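Local coordinates for protein alpha-L-rhamnosidase (Aspergillus terreus, PDB 6GSZ) that probably hydrolyses terminal non-reducing alpha-L-rhamnose residues of alpha-L-rhamnosides and binds calcium, at residues M426-G430 and K804-P808; N482-A488 and Q537-F542; T807-A812 and E835-T840. All coordinates share one frame; numbering follows the deposited sequence.

From the N terminus the chain first passes 426-430, the lead into edge strand 430-434, then enters the helical domain. There interaction 2 closes a loop of 48 residues, bringing the end of helix 471-484 and the start of helix 488-503 against helix 530-542. Interaction 1 closes only much later, when 804-808 returns to 426-430, so interaction 2 falls within its span. The two touch: Thr429 hydrogen-bonds to the backbone of Phe483. Interaction 3 shares Thr807 and Pro808 with interaction 1 and closes a short loop at 835-840. Interaction 1 pairs strands 430-434 and 800-807, and interaction 3 strands 810-819 and 828-836, of one antiparallel sheet; the turn 807-810 joins the two pairs.

Interaction 1. Residues M426-G430 and K804-P808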
ATOM      1  N   MET A 426      -0.795   5.069   5.992  1.00 10.46           N
ATOM      2  CA  MET A 426      -0.659   6.135   5.019  1.00 10.60           C
ATOM      3  C   MET A 426      -1.697   7.227   5.289  1.00 10.13           C
ATOM      4  O   MET A 426      -2.766   6.983   5.797  1.00 11.44           O
ATOM      5  CB  MET A 426      -0.870   5.549   3.616  1.00 11.43           C
ATOM      6  CG  MET A 426       0.202   4.522   3.201  1.00 11.67           C
ATOM      7  SD  MET A 426      -0.249   3.670   1.687  1.00 13.27           S
ATOM      8  CE  MET A 426      -1.727   2.815   2.200  1.00 12.29           C
ATOM      9  N   GLU A 427      -1.384   8.443   4.824  1.00 11.62           N
ATOM     10  CA  GLU A 427      -2.330   9.554   4.952  1.00 12.22           C
ATOM     11  C   GLU A 427      -3.455   9.371   3.922  1.00 10.78           C
ATOM     12  O   GLU A 427      -3.176   9.206   2.730  1.00 11.86           O
ATOM     13  CB  GLU A 427      -1.615  10.874   4.717  1.00 12.69           C
ATOM     14  CG  GLU A 427      -2.510  12.068   4.923  1.00 13.95           C
ATOM     15  CD  GLU A 427      -1.803  13.415   4.823  1.00 19.01           C
ATOM     16  OE1 GLU A 427      -0.703  13.496   4.199  1.00 23.48           O
ATOM     17  OE2 GLU A 427      -2.349  14.390   5.399  1.00 26.26           O
ATOM     18  N   ARG A 428      -4.692   9.354   4.392  1.00 11.77           N
ATOM     19  CA  ARG A 428      -5.851   9.306   3.519  1.00 10.52           C
ATOM     20  C   ARG A 428      -5.968  10.606   2.708  1.00 11.33           C
ATOM     21  O   ARG A 428      -5.868  11.712   3.268  1.00 12.73           O
ATOM     22  CB  ARG A 428      -7.129   9.113   4.338  1.00 11.67           C
ATOM     23  CG  ARG A 428      -8.394   8.934   3.521  1.00 11.62           C
ATOM     24  CD  ARG A 428      -8.463   7.615   2.772  1.00 11.78           C
ATOM     25  NE  ARG A 428      -9.647   7.606   1.914  1.00 12.08           N
ATOM     26  CZ  ARG A 428     -10.890   7.386   2.312  1.00 12.70           C
ATOM     27  NH1 ARG A 428     -11.904   7.465   1.438  1.00 13.62           N
ATOM     28  NH2 ARG A 428     -11.092   7.029   3.587  1.00 13.58           N
ATOM     29  N   THR A 429      -6.171  10.432   1.396  1.00 10.54           N
ATOM     30  CA  THR A 429      -6.234  11.576   0.481  1.00 10.43           C
ATOM     31  C   THR A 429      -7.497  11.598  -0.379  1.00 10.30           C
ATOM     32  O   THR A 429      -7.859  12.709  -0.831  1.00 12.74           O
ATOM     33  CB  THR A 429      -4.997  11.641  -0.426  1.00 12.09           C
ATOM     34  OG1 THR A 429      -4.803  10.405  -1.111  1.00 11.46           O
ATOM     35  CG2 THR A 429      -3.744  11.996   0.340  1.00 11.59           C
ATOM     36  N   GLY A 430      -8.114  10.484  -0.722  1.00 10.83           N
ATOM     37  CA  GLY A 430      -9.142  10.480  -1.758  1.00 10.79           C
ATOM     38  C   GLY A 430     -10.451   9.890  -1.304  1.00 12.29           C
ATOM     39  O   GLY A 430     -10.463   8.851  -0.614  1.00 12.74           O
ATOM     40  N   LYS A 804     -13.301  14.121  -3.541  1.00 13.75           N
ATOM     41  CA  LYS A 804     -12.319  14.964  -2.925  1.00 14.85           C
ATOM     42  C   LYS A 804     -10.947  14.302  -3.072  1.00 12.75           C
ATOM     43  O   LYS A 804     -10.836  13.077  -2.891  1.00 13.02           O
ATOM     44  CB  LYS A 804     -12.616  15.159  -1.423  1.00 17.81           C
ATOM     45  CG  LYS A 804     -13.981  15.727  -1.086  1.00 22.28           C
ATOM     46  CD  LYS A 804     -14.158  16.024   0.389  1.00 27.75           C
ATOM     47  CE  LYS A 804     -15.575  16.451   0.701  1.00 35.76           C
ATOM     48  NZ  LYS A 804     -15.819  16.599   2.159  1.00 40.79           N
ATOM     49  N   PHE A 805      -9.916  15.108  -3.295  1.00 12.77           N
ATOM     50  CA  PHE A 805      -8.557  14.626  -3.392  1.00 12.30           C
ATOM     51  C   PHE A 805      -7.600  15.632  -2.779  1.00 12.22           C
ATOM     52  O   PHE A 805      -7.504  16.778  -3.253  1.00 12.84           O
ATOM     53  CB  PHE A 805      -8.152  14.302  -4.833  1.00 13.18           C
ATOM     54  CG  PHE A 805      -6.739  13.824  -4.949  1.00 12.48           C
ATOM     55  CD1 PHE A 805      -6.345  12.681  -4.266  1.00 11.71           C
ATOM     56  CD2 PHE A 805      -5.800  14.518  -5.670  1.00 13.28           C
ATOM     57  CE1 PHE A 805      -5.034  12.262  -4.310  1.00 12.93           C
ATOM     58  CE2 PHE A 805      -4.487  14.102  -5.714  1.00 13.22           C
ATOM     59  CZ  PHE A 805      -4.095  12.981  -4.990  1.00 12.18           C
ATOM     60  N   LEU A 806      -6.859  15.168  -1.755  1.00 12.13           N
ATOM     61  CA  LEU A 806      -5.846  15.986  -1.110  1.00 11.08           C
ATOM     62  C   LEU A 806      -4.545  15.908  -1.895  1.00 10.67           C
ATOM     63  O   LEU A 806      -3.734  15.018  -1.737  1.00 13.66           O
ATOM     64  CB  LEU A 806      -5.673  15.527   0.331  1.00 13.39           C
ATOM     65  CG  LEU A 806      -4.821  16.414   1.229  1.00 16.45           C
ATOM     66  CD1 LEU A 806      -5.429  17.805   1.365  1.00 18.75           C
ATOM     67  CD2 LEU A 806      -4.699  15.748   2.590  1.00 17.68           C
ATOM     68  N   THR A 807      -4.410  16.840  -2.824  1.00 11.49           N
ATOM     69  CA  THR A 807      -3.244  16.986  -3.649  1.00 11.89           C
ATOM     70  C   THR A 807      -2.054  17.395  -2.789  1.00 12.08           C
ATOM     71  O   THR A 807      -2.245  17.854  -1.646  1.00 12.62           O
ATOM     72  CB  THR A 807      -3.419  18.060  -4.744  1.00 12.47           C
ATOM     73  OG1 THR A 807      -3.242  19.361  -4.184  1.00 12.59           O
ATOM     74  CG2 THR A 807      -4.716  17.980  -5.514  1.00 12.73           C
ATOM     75  N   PRO A 808      -0.820  17.315  -3.337  1.00 13.94           N
ATOM     76  CA  PRO A 808       0.333  17.901  -2.667  1.00 15.47           C
ATOM     77  C   PRO A 808       0.258  19.403  -2.331  1.00 15.55           C
ATOM     78  O   PRO A 808       1.097  19.907  -1.586  1.00 17.13           O
ATOM     79  CB  PRO A 808       1.466  17.586  -3.662  1.00 16.66           C
ATOM     80  CG  PRO A 808       1.025  16.361  -4.437  1.00 17.33           C
ATOM     81  CD  PRO A 808      -0.453  16.635  -4.594  1.00 16.64           C
TER
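Thr429 and Gly430 lay the start of edge strand 430-434 against strand 800-807, one of the two outermost pairings of a five-stranded antiparallel sheet, so the contact ties the glycosidase domain to the C-terminal sheet. Ahead of the strand, Glu427 reaches past Leu806 with an extended chain, OE2 lying 3.9 Å from Leu806 CD2. Its charge is met elsewhere, by a salt bridge from OE1 to Arg28. Arg428 folds back on its own segment: NE and NH1, side-on, both grip Gly430 O close to the guanidinium plane, which limits rotation of the group. Thr429 makes the main contact. Its carbonyl O accepts from Leu806 N at 2.8 Å, a fairly straight bond (161°). With OG1 set between the backbone N and the carbonyl carbon (chi1 54°), the hydroxyl lies alongside the Phe805 ring, 3.7 Å from CE1, where it also hydrogen-bonds to Phe483 O; CG2 meanwhile rests 4.0 Å from Leu806 CB, the two side chains crossing at about a right angle. A beta-branched threonine thus serves a polar and an apolar neighbour at once. Gly430 faces Phe805 as a non-hydrogen-bonded antiparallel pair. Its CA lies at the edge of the Phe805 ring and also makes a CA-H...O contact with Lys804 O at 3.3 Å.

Interaction 2. Residues N482-A488 and Q537-F542. With CA (calcium ion), chain K.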
ATOM      1  N   ASN A 482      -3.128   5.452  -5.585  1.00  9.24           N
ATOM      2  CA  ASN A 482      -2.425   6.663  -5.335  1.00  9.66           C
ATOM      3  C   ASN A 482      -3.364   7.883  -5.185  1.00 11.12           C
ATOM      4  O   ASN A 482      -2.919   8.955  -4.734  1.00 11.69           O
ATOM      5  CB  ASN A 482      -1.470   6.996  -6.486  1.00 10.05           C
ATOM      6  CG  ASN A 482      -0.368   5.999  -6.736  1.00  9.30           C
ATOM      7  OD1 ASN A 482      -0.184   5.049  -5.932  1.00 10.08           O
ATOM      8  ND2 ASN A 482       0.473   6.240  -7.742  1.00 10.12           N
ATOM      9  N   PHE A 483      -4.634   7.705  -5.546  1.00  9.94           N
ATOM     10  CA  PHE A 483      -5.639   8.705  -5.287  1.00 10.41           C
ATOM     11  C   PHE A 483      -6.214   8.532  -3.872  1.00 10.00           C
ATOM     12  O   PHE A 483      -6.484   9.514  -3.142  1.00 10.89           O
ATOM     13  CB  PHE A 483      -6.756   8.570  -6.326  1.00 10.85           C
ATOM     14  CG  PHE A 483      -7.837   9.616  -6.261  1.00 11.35           C
ATOM     15  CD1 PHE A 483      -8.931   9.474  -5.429  1.00 13.20           C
ATOM     16  CD2 PHE A 483      -7.795  10.735  -7.090  1.00 12.95           C
ATOM     17  CE1 PHE A 483      -9.956  10.421  -5.405  1.00 13.90           C
ATOM     18  CE2 PHE A 483      -8.844  11.654  -7.108  1.00 15.52           C
ATOM     19  CZ  PHE A 483      -9.915  11.503  -6.255  1.00 13.23           C
ATOM     20  N   ILE A 484      -6.433   7.275  -3.459  1.00 10.24           N
ATOM     21  CA  ILE A 484      -7.126   7.041  -2.171  1.00 10.05           C
ATOM     22  C   ILE A 484      -6.232   7.380  -0.970  1.00  9.91           C
ATOM     23  O   ILE A 484      -6.713   7.965  -0.006  1.00 10.35           O
ATOM     24  CB  ILE A 484      -7.679   5.610  -2.104  1.00 11.03           C
ATOM     25  CG1 ILE A 484      -8.632   5.329  -3.276  1.00 12.63           C
ATOM     26  CG2 ILE A 484      -8.332   5.337  -0.757  1.00 11.31           C
ATOM     27  CD1 ILE A 484      -9.170   3.944  -3.287  1.00 12.92           C
ATOM     28  N   TYR A 485      -4.944   6.996  -1.065  1.00 10.36           N
ATOM     29  CA  TYR A 485      -3.985   7.271  -0.002  1.00 10.15           C
ATOM     30  C   TYR A 485      -2.692   7.796  -0.615  1.00 10.90           C
ATOM     31  O   TYR A 485      -2.395   7.530  -1.773  1.00 10.82           O
ATOM     32  CB  TYR A 485      -3.630   5.993   0.770  1.00 10.41           C
ATOM     33  CG  TYR A 485      -4.630   5.494   1.799  1.00 10.57           C
ATOM     34  CD1 TYR A 485      -4.610   5.986   3.100  1.00 10.98           C
ATOM     35  CD2 TYR A 485      -5.600   4.553   1.488  1.00 11.21           C
ATOM     36  CE1 TYR A 485      -5.509   5.532   4.059  1.00 11.07           C
ATOM     37  CE2 TYR A 485      -6.501   4.099   2.434  1.00 11.32           C
ATOM     38  CZ  TYR A 485      -6.467   4.599   3.725  1.00 11.59           C
ATOM     39  OH  TYR A 485      -7.358   4.159   4.684  1.00 14.36           O
ATOM     40  N   ASP A 486      -1.912   8.523   0.194  1.00 10.17           N
ATOM     41  CA  ASP A 486      -0.576   8.949  -0.170  1.00 10.97           C
ATOM     42  C   ASP A 486       0.373   7.747  -0.034  1.00 10.18           C
ATOM     43  O   ASP A 486       0.839   7.394   1.060  1.00 10.66           O
ATOM     44  CB  ASP A 486      -0.133  10.143   0.660  1.00 12.41           C
ATOM     45  CG  ASP A 486       1.226  10.693   0.253  1.00 13.93           C
ATOM     46  OD1 ASP A 486       2.028   9.953  -0.374  1.00 13.56           O
ATOM     47  OD2 ASP A 486       1.412  11.931   0.465  1.00 18.54           O
ATOM     48  N   THR A 487       0.564   7.068  -1.174  1.00  9.64           N
ATOM     49  CA  THR A 487       1.354   5.853  -1.266  1.00  9.13           C
ATOM     50  C   THR A 487       2.817   6.093  -1.619  1.00  9.94           C
ATOM     51  O   THR A 487       3.550   5.118  -1.820  1.00  9.82           O
ATOM     52  CB  THR A 487       0.794   5.001  -2.398  1.00  9.42           C
ATOM     53  OG1 THR A 487       0.798   5.853  -3.536  1.00  9.63           O
ATOM     54  CG2 THR A 487      -0.632   4.549  -2.127  1.00 10.87           C
ATOM     55  N   ALA A 488       3.247   7.366  -1.704  1.00  9.62           N
ATOM     56  CA  ALA A 488       4.536   7.647  -2.313  1.00  9.93           C
ATOM     57  C   ALA A 488       5.700   6.950  -1.569  1.00  9.36           C
ATOM     58  O   ALA A 488       6.534   6.298  -2.230  1.00 10.09           O
ATOM     59  CB  ALA A 488       4.734   9.143  -2.428  1.00 10.49           C
ATOM     60  N   GLN A 537       3.305   5.770 -13.103  1.00 10.16           N
ATOM     61  CA  GLN A 537       2.133   6.219 -12.359  1.00  9.91           C
ATOM     62  C   GLN A 537       2.529   7.025 -11.108  1.00 10.24           C
ATOM     63  O   GLN A 537       1.795   7.940 -10.665  1.00 11.53           O
ATOM     64  CB  GLN A 537       1.156   5.097 -12.067  1.00 11.22           C
ATOM     65  CG  GLN A 537      -0.100   5.540 -11.339  1.00 10.36           C
ATOM     66  CD  GLN A 537      -0.935   6.516 -12.149  1.00 10.81           C
ATOM     67  OE1 GLN A 537      -1.415   6.158 -13.208  1.00 12.50           O
ATOM     68  NE2 GLN A 537      -1.157   7.704 -11.587  1.00 12.71           N
ATOM     69  N   LEU A 538       3.594   6.575 -10.425  1.00 10.35           N
ATOM     70  CA  LEU A 538       4.008   7.256  -9.237  1.00 10.56           C
ATOM     71  C   LEU A 538       4.354   8.715  -9.575  1.00  9.96           C
ATOM     72  O   LEU A 538       4.092   9.612  -8.772  1.00 10.40           O
ATOM     73  CB  LEU A 538       5.176   6.489  -8.603  1.00 11.99           C
ATOM     74  CG  LEU A 538       5.409   6.724  -7.134  1.00 15.26           C
ATOM     75  CD1 LEU A 538       4.212   6.289  -6.283  1.00 13.98           C
ATOM     76  CD2 LEU A 538       6.670   5.993  -6.723  1.00 15.33           C
ATOM     77  N   TYR A 539       5.045   8.901 -10.714  1.00 10.58           N
ATOM     78  CA  TYR A 539       5.400  10.255 -11.149  1.00 10.23           C
ATOM     79  C   TYR A 539       4.150  11.081 -11.561  1.00 10.25           C
ATOM     80  O   TYR A 539       4.022  12.222 -11.112  1.00 11.82           O
ATOM     81  CB  TYR A 539       6.403  10.158 -12.289  1.00 10.38           C
ATOM     82  CG  TYR A 539       6.868  11.503 -12.771  1.00 11.06           C
ATOM     83  CD1 TYR A 539       7.593  12.315 -11.929  1.00 11.63           C
ATOM     84  CD2 TYR A 539       6.592  11.989 -14.031  1.00 13.29           C
ATOM     85  CE1 TYR A 539       8.042  13.575 -12.298  1.00 13.93           C
ATOM     86  CE2 TYR A 539       7.086  13.216 -14.451  1.00 14.69           C
ATOM     87  CZ  TYR A 539       7.803  14.026 -13.579  1.00 14.61           C
ATOM     88  OH  TYR A 539       8.245  15.265 -13.941  1.00 20.57           O
ATOM     89  N   GLU A 540       3.212  10.440 -12.258  1.00 10.48           N
ATOM     90  CA  GLU A 540       1.962  11.110 -12.596  1.00 10.44           C
ATOM     91  C   GLU A 540       1.278  11.615 -11.314  1.00 11.22           C
ATOM     92  O   GLU A 540       0.762  12.749 -11.244  1.00 12.10           O
ATOM     93  CB  GLU A 540       1.019  10.188 -13.337  1.00 12.41           C
ATOM     94  CG  GLU A 540       1.482   9.879 -14.751  1.00 15.79           C
ATOM     95  CD  GLU A 540       1.564  11.052 -15.703  1.00 17.11           C
ATOM     96  OE1 GLU A 540       0.497  11.656 -15.955  1.00 25.57           O
ATOM     97  OE2 GLU A 540       2.710  11.356 -16.132  1.00 22.63           O
ATOM     98  N   SER A 541       1.314  10.780 -10.265  1.00 10.45           N
ATOM     99  CA  SER A 541       0.562  11.108  -9.038  1.00  9.89           C
ATOM    100  C   SER A 541       1.291  12.142  -8.161  1.00 10.38           C
ATOM    101  O   SER A 541       0.632  13.035  -7.566  1.00 13.56           O
ATOM    102  CB  SER A 541       0.371   9.833  -8.234  1.00 10.82           C
ATOM    103  OG  SER A 541      -0.496   8.947  -8.908  1.00 11.50           O
ATOM    104  N   PHE A 542       2.626  12.006  -8.029  1.00 10.87           N
ATOM    105  CA  PHE A 542       3.349  12.798  -6.983  1.00 10.67           C
ATOM    106  C   PHE A 542       4.418  13.751  -7.539  1.00 11.02           C
ATOM    107  O   PHE A 542       4.912  14.613  -6.828  1.00 12.80           O
ATOM    108  CB  PHE A 542       3.899  11.881  -5.898  1.00 11.37           C
ATOM    109  CG  PHE A 542       2.849  11.036  -5.232  1.00 11.13           C
ATOM    110  CD1 PHE A 542       1.900  11.584  -4.391  1.00 14.92           C
ATOM    111  CD2 PHE A 542       2.790   9.693  -5.501  1.00 11.04           C
ATOM    112  CE1 PHE A 542       0.917  10.796  -3.816  1.00 15.08           C
ATOM    113  CE2 PHE A 542       1.794   8.896  -4.937  1.00 11.08           C
ATOM    114  CZ  PHE A 542       0.861   9.441  -4.100  1.00 10.88           C
TER
HETATM  115 CA    CA K 929       2.645  13.814   0.185  0.70 20.72          CA
HETATM  116  O   HOH W   1      -2.831  10.454  -7.738  0.70 14.20           O
HETATM  117  O   HOH W   2       3.945  12.167  -0.628  1.00 20.31           O
HETATM  118  O   HOH W   3       0.695  14.242  -1.285  1.00 24.81           O
HETATM  119  O   HOH W   4       1.794  15.958   0.904  1.00 28.44           O
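Asn482 pushes into helix 530-542 as a knob into the hole formed by Gln537, Leu538, Ser541 and Phe542, while Ala488 meets Phe542 from the start of helix 488-503. This is helix packing in the helical glycosidase domain, close to a calcium site.

The hydrogen bonds centre on Asn482 and Ser541. CG of Asn482 stands anti to the carbonyl carbon (chi1 -62°), which points the amide across to the helix, and ND2 donates to Ser541 OG at 3.1 Å with the acceptor almost in the amide plane. Ser541 OG also receives Gln537 NE2 from one helical turn earlier, and water 1 lies 3.0 Å from this OG. Asn482 OD1 accepts from Thr487 OG1 at 2.7 Å, the donor lying above the carbonyl plane. An asparagine suits this buried place because its amide can donate at one end and accept at the other, and both ends are satisfied.

Other contacts gather round the Phe542 ring. Ala488 CB makes a CH-pi contact over one face, 3.8 Å from the centroid, and Ser541 CB lies over the opposite face. A small alanine suits a CB so directly over the ring. The polar Thr487 OG1 approaches the ring edge, 3.5 Å from Phe542 CE2.

Asp486 divides its carboxylate. OD1 caps the next helix by accepting from Ala488 N, nearly along the C-O axis, and OD2 binds calcium at 2.3 Å. Waters 2, 3 and 4 and three atoms from elsewhere in the structure complete the site. Calcium and helix start both favour negative charge here, so the carboxylate is probably ionised, its rotation fixed by the two bonds.

Interaction 3. Residues T807-A812 and E835-T840; sequences TPYGMA and EVPPNT
Pro837 fits against Gly810 and Met811 where the beta hairpin of strands 810-819 and 828-836 ends, in the C-terminal sheet. Here the type I turn Thr807-Gly810 leads into strand 810-819, and the type II turn Pro837-Thr840 follows strand 828-836. Tyr809 also packs on Val63, and Pro838 and Asn839 on Phe29, so the turns join this sheet to the N-terminal domain.

Apolar contacts dominate. Pro837 CB lies 3.6 Å from Gly810 C, and glycine suits both this closeness and its own positive phi. Tyr809 reaches across with CB and ring to Thr840 CG2, which is 3.3 Å from Tyr809 CG. Ala812 sets its small CB beside Pro837 CD.

Hydrogen bonds shape each turn from within. Thr807 OG1 accepts from Tyr809 N in an ST turn and donates to a lone pair of Gly810 O at 2.7 Å. Thr840 OG1, between its backbone N and carbonyl carbon (chi1 74°), joins its own N in gripping Pro837 O.

Across the hairpin, Ala812 CA makes a CA-H...O contact with Glu835 O, and extended Glu835 crosses Met811, with OE1 bonded to Ser813. Water 5 completes the link, donating to Met811 O at 2.7 Å and to Glu835 OE2 at 3.2 Å.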
ATOM      1  N   THR A 807      -4.410  16.840  -2.824  1.00 11.49           N
ATOM      2  CA  THR A 807      -3.244  16.986  -3.649  1.00 11.89           C
ATOM      3  C   THR A 807      -2.054  17.395  -2.789  1.00 12.08           C
ATOM      4  O   THR A 807      -2.245  17.854  -1.646  1.00 12.62           O
ATOM      5  CB  THR A 807      -3.419  18.060  -4.744  1.00 12.47           C
ATOM      6  OG1 THR A 807      -3.242  19.361  -4.184  1.00 12.59           O
ATOM      7  CG2 THR A 807      -4.716  17.980  -5.514  1.00 12.73           C
ATOM      8  N   PRO A 808      -0.820  17.315  -3.337  1.00 13.94           N
ATOM      9  CA  PRO A 808       0.333  17.901  -2.667  1.00 15.47           C
ATOM     10  C   PRO A 808       0.258  19.403  -2.331  1.00 15.55           C
ATOM     11  O   PRO A 808       1.097  19.907  -1.586  1.00 17.13           O
ATOM     12  CB  PRO A 808       1.466  17.586  -3.662  1.00 16.66           C
ATOM     13  CG  PRO A 808       1.025  16.361  -4.437  1.00 17.33           C
ATOM     14  CD  PRO A 808      -0.453  16.635  -4.594  1.00 16.64           C
ATOM     15  N   TYR A 809      -0.750  20.098  -2.877  1.00 13.20           N
ATOM     16  CA  TYR A 809      -0.977  21.535  -2.686  1.00 12.79           C
ATOM     17  C   TYR A 809      -2.116  21.845  -1.707  1.00 13.09           C
ATOM     18  O   TYR A 809      -2.246  23.015  -1.266  1.00 16.35           O
ATOM     19  CB  TYR A 809      -1.264  22.207  -4.026  1.00 12.15           C
ATOM     20  CG  TYR A 809      -0.104  22.037  -4.963  1.00 11.48           C
ATOM     21  CD1 TYR A 809       0.923  22.972  -4.981  1.00 12.16           C
ATOM     22  CD2 TYR A 809      -0.004  20.939  -5.808  1.00 11.71           C
ATOM     23  CE1 TYR A 809       2.051  22.789  -5.762  1.00 11.33           C
ATOM     24  CE2 TYR A 809       1.104  20.738  -6.601  1.00 13.30           C
ATOM     25  CZ  TYR A 809       2.146  21.663  -6.581  1.00 12.07           C
ATOM     26  OH  TYR A 809       3.279  21.481  -7.322  1.00 13.77           O
ATOM     27  N   GLY A 810      -2.978  20.865  -1.430  1.00 13.14           N
ATOM     28  CA  GLY A 810      -4.205  21.092  -0.717  1.00 13.09           C
ATOM     29  C   GLY A 810      -5.390  20.447  -1.421  1.00 12.26           C
ATOM     30  O   GLY A 810      -5.243  19.714  -2.430  1.00 13.14           O
ATOM     31  N   MET A 811      -6.577  20.655  -0.851  1.00 13.79           N
ATOM     32  CA  MET A 811      -7.747  19.920  -1.294  1.00 14.55           C
ATOM     33  C   MET A 811      -8.245  20.390  -2.663  1.00 14.02           C
ATOM     34  O   MET A 811      -8.418  21.604  -2.908  1.00 15.37           O
ATOM     35  CB  MET A 811      -8.879  20.058  -0.279  1.00 17.24           C
ATOM     36  CG  MET A 811     -10.022  19.097  -0.524  1.00 22.59           C
ATOM     37  SD  MET A 811      -9.562  17.358  -0.320  1.00 27.52           S
ATOM     38  CE  MET A 811      -9.212  17.363   1.429  1.00 32.84           C
ATOM     39  N   ALA A 812      -8.448  19.417  -3.562  1.00 13.44           N
ATOM     40  CA  ALA A 812      -9.226  19.587  -4.777  1.00 13.65           C
ATOM     41  C   ALA A 812     -10.539  18.832  -4.612  1.00 14.18           C
ATOM     42  O   ALA A 812     -10.568  17.781  -3.968  1.00 14.58           O
ATOM     43  CB  ALA A 812      -8.493  19.068  -5.988  1.00 13.28           C
ATOM     44  N   GLU A 835     -13.436  22.898  -6.289  1.00 14.56           N
ATOM     45  CA  GLU A 835     -12.441  23.487  -5.406  1.00 14.67           C
ATOM     46  C   GLU A 835     -11.054  23.195  -5.966  1.00 13.91           C
ATOM     47  O   GLU A 835     -10.752  22.034  -6.257  1.00 14.79           O
ATOM     48  CB  GLU A 835     -12.592  22.840  -4.044  1.00 19.06           C
ATOM     49  CG  GLU A 835     -11.685  23.332  -2.975  1.00 23.25           C
ATOM     50  CD  GLU A 835     -11.896  22.577  -1.657  1.00 28.07           C
ATOM     51  OE1 GLU A 835     -12.624  21.498  -1.648  1.00 25.95           O
ATOM     52  OE2 GLU A 835     -11.351  23.055  -0.644  1.00 31.22           O
ATOM     53  N   VAL A 836     -10.258  24.245  -6.139  1.00 12.60           N
ATOM     54  CA  VAL A 836      -8.915  24.198  -6.736  1.00 13.92           C
ATOM     55  C   VAL A 836      -7.961  24.753  -5.695  1.00 14.95           C
ATOM     56  O   VAL A 836      -8.153  25.862  -5.213  1.00 14.21           O
ATOM     57  CB  VAL A 836      -8.867  24.975  -8.064  1.00 15.74           C
ATOM     58  CG1 VAL A 836      -7.469  25.069  -8.676  1.00 15.77           C
ATOM     59  CG2 VAL A 836      -9.852  24.360  -9.047  1.00 15.79           C
ATOM     60  N   PRO A 837      -6.928  23.992  -5.269  1.00 14.54           N
ATOM     61  CA  PRO A 837      -6.101  24.468  -4.177  1.00 12.51           C
ATOM     62  C   PRO A 837      -5.135  25.583  -4.539  1.00 13.22           C
ATOM     63  O   PRO A 837      -4.746  25.761  -5.718  1.00 14.02           O
ATOM     64  CB  PRO A 837      -5.362  23.193  -3.704  1.00 13.59           C
ATOM     65  CG  PRO A 837      -5.345  22.298  -4.933  1.00 14.15           C
ATOM     66  CD  PRO A 837      -6.580  22.644  -5.733  1.00 14.43           C
ATOM     67  N   PRO A 838      -4.701  26.341  -3.501  1.00 12.60           N
ATOM     68  CA  PRO A 838      -3.683  27.362  -3.678  1.00 13.24           C
ATOM     69  C   PRO A 838      -2.490  26.792  -4.456  1.00 13.51           C
ATOM     70  O   PRO A 838      -2.041  25.674  -4.214  1.00 13.59           O
ATOM     71  CB  PRO A 838      -3.334  27.793  -2.244  1.00 14.62           C
ATOM     72  CG  PRO A 838      -4.578  27.472  -1.455  1.00 14.97           C
ATOM     73  CD  PRO A 838      -5.118  26.215  -2.088  1.00 15.37           C
ATOM     74  N   ASN A 839      -1.904  27.624  -5.310  1.00 13.81           N
ATOM     75  CA  ASN A 839      -0.679  27.345  -6.065  1.00 12.09           C
ATOM     76  C   ASN A 839      -0.903  26.381  -7.236  1.00 13.03           C
ATOM     77  O   ASN A 839       0.089  25.917  -7.830  1.00 15.88           O
ATOM     78  CB  ASN A 839       0.457  26.857  -5.152  1.00 13.12           C
ATOM     79  CG  ASN A 839       1.802  27.394  -5.600  1.00 12.17           C
ATOM     80  OD1 ASN A 839       1.861  28.432  -6.296  1.00 13.63           O
ATOM     81  ND2 ASN A 839       2.894  26.747  -5.214  1.00 14.23           N
ATOM     82  N   THR A 840      -2.172  26.064  -7.550  1.00 13.04           N
ATOM     83  CA  THR A 840      -2.493  25.214  -8.702  1.00 13.42           C
ATOM     84  C   THR A 840      -3.434  25.967  -9.654  1.00 13.45           C
ATOM     85  O   THR A 840      -4.035  26.981  -9.277  1.00 14.18           O
ATOM     86  CB  THR A 840      -3.114  23.878  -8.273  1.00 12.65           C
ATOM     87  OG1 THR A 840      -4.471  24.055  -7.824  1.00 13.96           O
ATOM     88  CG2 THR A 840      -2.282  23.188  -7.210  1.00 14.45           C
TER
HETATM   89  O   HOH W   5      -8.470  23.978  -1.658  1.00 22.60           O